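Local atomic coordinates of TATA-box-binding protein (Sulfolobus acidocaldarius, PDB entry 1MP9), a protein that probably binds the TATA box of archaeal promoters as a general transcription factor, helping to activate genes transcribed by RNA polymerase. Residues I7-I15 against E168-F179. Numbering follows the deposited sequence.
Sequences IPYKAVVNI and EDEVHKAVKKIF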
loop_
_atom_site.group_PDB
_atom_site.type_symbol
_atom_site.label_atom_id
_atom_site.label_comp_id
_atom_site.label_asym_id
_atom_site.label_seq_id
_atom_site.Cartn_x
_atom_site.Cartn_y
_atom_site.Cartn_z
ATOM N N ILE A 7 -17.386 -8.247 19.956
ATOM C CA ILE A 7 -17.579 -8.229 18.518
ATOM C C ILE A 7 -17.058 -9.524 17.963
ATOM O O ILE A 7 -15.873 -9.790 18.037
ATOM C CB ILE A 7 -16.833 -7.071 17.891
ATOM C CG1 ILE A 7 -17.362 -5.776 18.493
ATOM C CG2 ILE A 7 -17.024 -7.067 16.373
ATOM C CD1 ILE A 7 -16.519 -4.561 18.152
ATOM N N PRO A 8 -17.941 -10.346 17.383
ATOM C CA PRO A 8 -17.519 -11.622 16.826
ATOM C C PRO A 8 -16.727 -11.452 15.541
ATOM O O PRO A 8 -16.911 -10.498 14.813
ATOM C CB PRO A 8 -18.845 -12.335 16.592
ATOM C CG PRO A 8 -19.687 -11.204 16.080
ATOM C CD PRO A 8 -19.341 -10.057 17.024
ATOM N N TYR A 9 -15.839 -12.399 15.284
ATOM C CA TYR A 9 -15.026 -12.405 14.076
ATOM C C TYR A 9 -15.919 -12.968 12.966
ATOM O O TYR A 9 -16.346 -14.110 13.024
ATOM C CB TYR A 9 -13.785 -13.292 14.274
ATOM C CG TYR A 9 -12.855 -13.307 13.080
ATOM C CD1 TYR A 9 -11.941 -12.280 12.864
ATOM C CD2 TYR A 9 -12.932 -14.328 12.133
ATOM C CE1 TYR A 9 -11.119 -12.271 11.730
ATOM C CE2 TYR A 9 -12.120 -14.335 11.003
ATOM C CZ TYR A 9 -11.217 -13.307 10.808
ATOM O OH TYR A 9 -10.415 -13.317 9.689
ATOM N N LYS A 10 -16.203 -12.157 11.956
ATOM C CA LYS A 10 -17.064 -12.591 10.862
ATOM C C LYS A 10 -16.416 -12.256 9.532
ATOM O O LYS A 10 -17.089 -12.188 8.501
ATOM C CB LYS A 10 -18.423 -11.876 10.954
ATOM C CG LYS A 10 -19.229 -12.160 12.242
ATOM C CD LYS A 10 -19.832 -13.557 12.230
ATOM C CE LYS A 10 -20.758 -13.747 11.034
ATOM N NZ LYS A 10 -21.209 -15.167 10.890
ATOM N N ALA A 11 -15.106 -12.036 9.546
ATOM C CA ALA A 11 -14.415 -11.673 8.307
ATOM C C ALA A 11 -14.382 -12.815 7.316
ATOM O O ALA A 11 -14.202 -13.968 7.693
ATOM C CB ALA A 11 -13.003 -11.215 8.614
ATOM N N VAL A 12 -14.581 -12.479 6.048
ATOM C CA VAL A 12 -14.581 -13.434 4.951
ATOM C C VAL A 12 -13.462 -13.050 3.990
ATOM O O VAL A 12 -13.371 -11.891 3.537
ATOM C CB VAL A 12 -15.931 -13.413 4.207
ATOM C CG1 VAL A 12 -15.874 -14.339 2.976
ATOM C CG2 VAL A 12 -17.056 -13.861 5.181
ATOM N N VAL A 13 -12.605 -14.028 3.699
ATOM C CA VAL A 13 -11.466 -13.831 2.829
ATOM C C VAL A 13 -11.733 -14.444 1.456
ATOM O O VAL A 13 -12.256 -15.545 1.371
ATOM C CB VAL A 13 -10.184 -14.506 3.420
ATOM C CG1 VAL A 13 -9.014 -14.395 2.408
ATOM C CG2 VAL A 13 -9.800 -13.841 4.764
ATOM N N ASN A 14 -11.378 -13.719 0.400
ATOM C CA ASN A 14 -11.534 -14.211 -0.960
ATOM C C ASN A 14 -10.220 -14.014 -1.722
ATOM O O ASN A 14 -9.666 -12.912 -1.714
ATOM C CB ASN A 14 -12.642 -13.427 -1.663
ATOM C CG ASN A 14 -13.004 -14.021 -2.998
ATOM O OD1 ASN A 14 -13.445 -15.173 -3.071
ATOM N ND2 ASN A 14 -12.826 -13.248 -4.070
ATOM N N ILE A 15 -9.712 -15.060 -2.370
ATOM C CA ILE A 15 -8.487 -14.919 -3.163
ATOM C C ILE A 15 -8.888 -14.367 -4.514
ATOM O O ILE A 15 -9.730 -14.935 -5.198
ATOM C CB ILE A 15 -7.785 -16.230 -3.345
ATOM C CG1 ILE A 15 -7.333 -16.707 -1.960
ATOM C CG2 ILE A 15 -6.566 -16.058 -4.326
ATOM C CD1 ILE A 15 -6.507 -17.956 -1.973
ATOM N N GLU A 168 -1.651 -18.892 1.549
ATOM C CA GLU A 168 -2.993 -18.533 1.951
ATOM C C GLU A 168 -3.139 -18.339 3.464
ATOM O O GLU A 168 -3.889 -17.463 3.897
ATOM C CB GLU A 168 -4.033 -19.553 1.406
ATOM C CG GLU A 168 -5.417 -19.393 2.036
ATOM C CD GLU A 168 -6.602 -19.707 1.112
ATOM O OE1 GLU A 168 -6.482 -20.582 0.223
ATOM O OE2 GLU A 168 -7.681 -19.068 1.309
ATOM N N ASP A 169 -2.427 -19.109 4.289
ATOM C CA ASP A 169 -2.597 -18.889 5.723
ATOM C C ASP A 169 -2.070 -17.527 6.168
ATOM O O ASP A 169 -2.566 -16.964 7.135
ATOM C CB ASP A 169 -1.990 -20.025 6.595
ATOM C CG ASP A 169 -0.501 -20.284 6.336
ATOM O OD1 ASP A 169 0.241 -19.441 5.785
ATOM O OD2 ASP A 169 -0.063 -21.378 6.716
ATOM N N GLU A 170 -1.077 -16.991 5.468
ATOM C CA GLU A 170 -0.573 -15.655 5.815
ATOM C C GLU A 170 -1.682 -14.633 5.546
ATOM O O GLU A 170 -1.852 -13.662 6.309
ATOM C CB GLU A 170 0.649 -15.280 4.970
ATOM C CG GLU A 170 1.804 -16.245 5.072
ATOM C CD GLU A 170 2.972 -15.803 4.217
ATOM O OE1 GLU A 170 2.766 -15.390 3.056
ATOM O OE2 GLU A 170 4.111 -15.860 4.719
ATOM N N VAL A 171 -2.406 -14.814 4.441
ATOM C CA VAL A 171 -3.496 -13.887 4.161
ATOM C C VAL A 171 -4.462 -13.896 5.325
ATOM O O VAL A 171 -4.815 -12.827 5.871
ATOM C CB VAL A 171 -4.271 -14.260 2.916
ATOM C CG1 VAL A 171 -5.534 -13.359 2.822
ATOM C CG2 VAL A 171 -3.374 -14.063 1.665
ATOM N N HIS A 172 -4.888 -15.094 5.727
ATOM C CA HIS A 172 -5.827 -15.186 6.833
ATOM C C HIS A 172 -5.271 -14.681 8.141
ATOM O O HIS A 172 -6.009 -14.125 8.961
ATOM C CB HIS A 172 -6.343 -16.616 7.012
ATOM C CG HIS A 172 -7.357 -17.008 5.997
ATOM N ND1 HIS A 172 -7.019 -17.453 4.733
ATOM C CD2 HIS A 172 -8.705 -17.064 6.069
ATOM C CE1 HIS A 172 -8.120 -17.781 4.078
ATOM N NE2 HIS A 172 -9.157 -17.556 4.871
ATOM N N LYS A 173 -3.983 -14.871 8.361
ATOM C CA LYS A 173 -3.398 -14.365 9.592
ATOM C C LYS A 173 -3.427 -12.832 9.627
ATOM O O LYS A 173 -3.754 -12.210 10.647
ATOM C CB LYS A 173 -1.942 -14.787 9.725
ATOM C CG LYS A 173 -1.277 -14.153 10.948
ATOM C CD LYS A 173 0.147 -14.673 11.134
ATOM C CE LYS A 173 0.853 -13.976 12.315
ATOM N NZ LYS A 173 2.234 -14.552 12.431
ATOM N N ALA A 174 -3.081 -12.215 8.512
ATOM C CA ALA A 174 -3.075 -10.757 8.476
ATOM C C ALA A 174 -4.482 -10.168 8.716
ATOM O O ALA A 174 -4.624 -9.166 9.413
ATOM C CB ALA A 174 -2.510 -10.288 7.124
ATOM N N VAL A 175 -5.508 -10.786 8.139
ATOM C CA VAL A 175 -6.876 -10.271 8.293
ATOM C C VAL A 175 -7.315 -10.355 9.754
ATOM O O VAL A 175 -7.737 -9.364 10.317
ATOM C CB VAL A 175 -7.888 -11.040 7.345
ATOM C CG1 VAL A 175 -9.325 -10.609 7.632
ATOM C CG2 VAL A 175 -7.544 -10.733 5.872
ATOM N N LYS A 176 -7.200 -11.532 10.379
ATOM C CA LYS A 176 -7.569 -11.667 11.789
ATOM C C LYS A 176 -6.744 -10.718 12.661
ATOM O O LYS A 176 -7.249 -10.181 13.635
ATOM C CB LYS A 176 -7.370 -13.105 12.329
ATOM C CG LYS A 176 -7.745 -13.178 13.839
ATOM C CD LYS A 176 -7.483 -14.510 14.544
ATOM C CE LYS A 176 -7.686 -14.395 16.108
ATOM N NZ LYS A 176 -8.988 -13.769 16.474
ATOM N N LYS A 177 -5.472 -10.529 12.325
ATOM C CA LYS A 177 -4.625 -9.650 13.124
ATOM C C LYS A 177 -5.085 -8.192 13.117
ATOM O O LYS A 177 -5.216 -7.583 14.173
ATOM C CB LYS A 177 -3.173 -9.726 12.627
ATOM C CG LYS A 177 -2.116 -9.080 13.547
ATOM C CD LYS A 177 -0.707 -9.532 13.083
ATOM C CE LYS A 177 0.414 -8.642 13.632
ATOM N NZ LYS A 177 1.774 -9.194 13.305
ATOM N N ILE A 178 -5.337 -7.617 11.944
ATOM C CA ILE A 178 -5.746 -6.231 11.915
ATOM C C ILE A 178 -7.123 -6.084 12.490
ATOM O O ILE A 178 -7.443 -5.067 13.105
ATOM C CB ILE A 178 -5.644 -5.633 10.465
ATOM C CG1 ILE A 178 -5.737 -4.105 10.515
ATOM C CG2 ILE A 178 -6.685 -6.209 9.580
ATOM C CD1 ILE A 178 -4.571 -3.446 11.176
ATOM N N PHE A 179 -7.957 -7.107 12.316
ATOM C CA PHE A 179 -9.305 -7.068 12.880
ATOM C C PHE A 179 -9.192 -6.971 14.409
ATOM O O PHE A 179 -9.810 -6.132 15.040
ATOM C CB PHE A 179 -10.095 -8.349 12.534
ATOM C CG PHE A 179 -11.410 -8.469 13.294
ATOM C CD1 PHE A 179 -12.518 -7.716 12.913
ATOM C CD2 PHE A 179 -11.531 -9.331 14.382
ATOM C CE1 PHE A 179 -13.758 -7.823 13.618
ATOM C CE2 PHE A 179 -12.759 -9.449 15.089
ATOM C CZ PHE A 179 -13.874 -8.683 14.693
HETATM O O HOH W 1 -8.363 -15.198 9.367
HETATM O O HOH W 2 -11.342 -18.112 2.682
#
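The carbonyl oxygen of Glu168 accepts two N-H groups of His172, the residue whose ring packs on Val13: its backbone N, as in any helix, and its ring ND1, 3.2 Å from Glu168 O and nearly straight at 170°. ND1 stands above the carbonyl plane, while the oxygen lies in the plane of the imidazole, which helps fix the ring's rotation. Thus held, the histidine offers one face to Val13, whose CG2 makes a CH-pi contact 4.0 Å from the ring centroid and whose CB sits 3.5 Å from NE2. At the ring's edge a water links NE2 to Val13 O, tying helix to strand. Replacing His172 by an alanine removes the ring, and is likely to leave this flank of Val13 without its cover and the water without its partner on the helix. The other valine methyl, CG1, lies anti to the backbone N (chi1 175°) and meets Val171 CG1. In the saddle-shaped TBP fold, the two pseudo-symmetric repeats share one antiparallel sheet with long helices on its convex side; here strand residues 12-15, at the start of strand 12-23, which enters the first repeat, run roughly antiparallel to helical residues 168-179 of the second. Val171 and Val175 also reach strand 103-114 at Ala111 and Ala113. Further along, Ala11 CB packs on Val175 CG1, and Tyr9 drives its edge at the face of Phe179 in a T-shaped pair, planes at 83° and Tyr9 CD1 3.3 Å from Phe179 CD2. Tyr9 OH rests 3.6 Å from Val175 CG1 and shares a second water with His172 O, while Ile7 CG2 meets the edge of the Phe179 ring near CZ. At the opposite end, Ile15 CD1 lies 3.4 Å from OE1 of the Glu168 carboxylate.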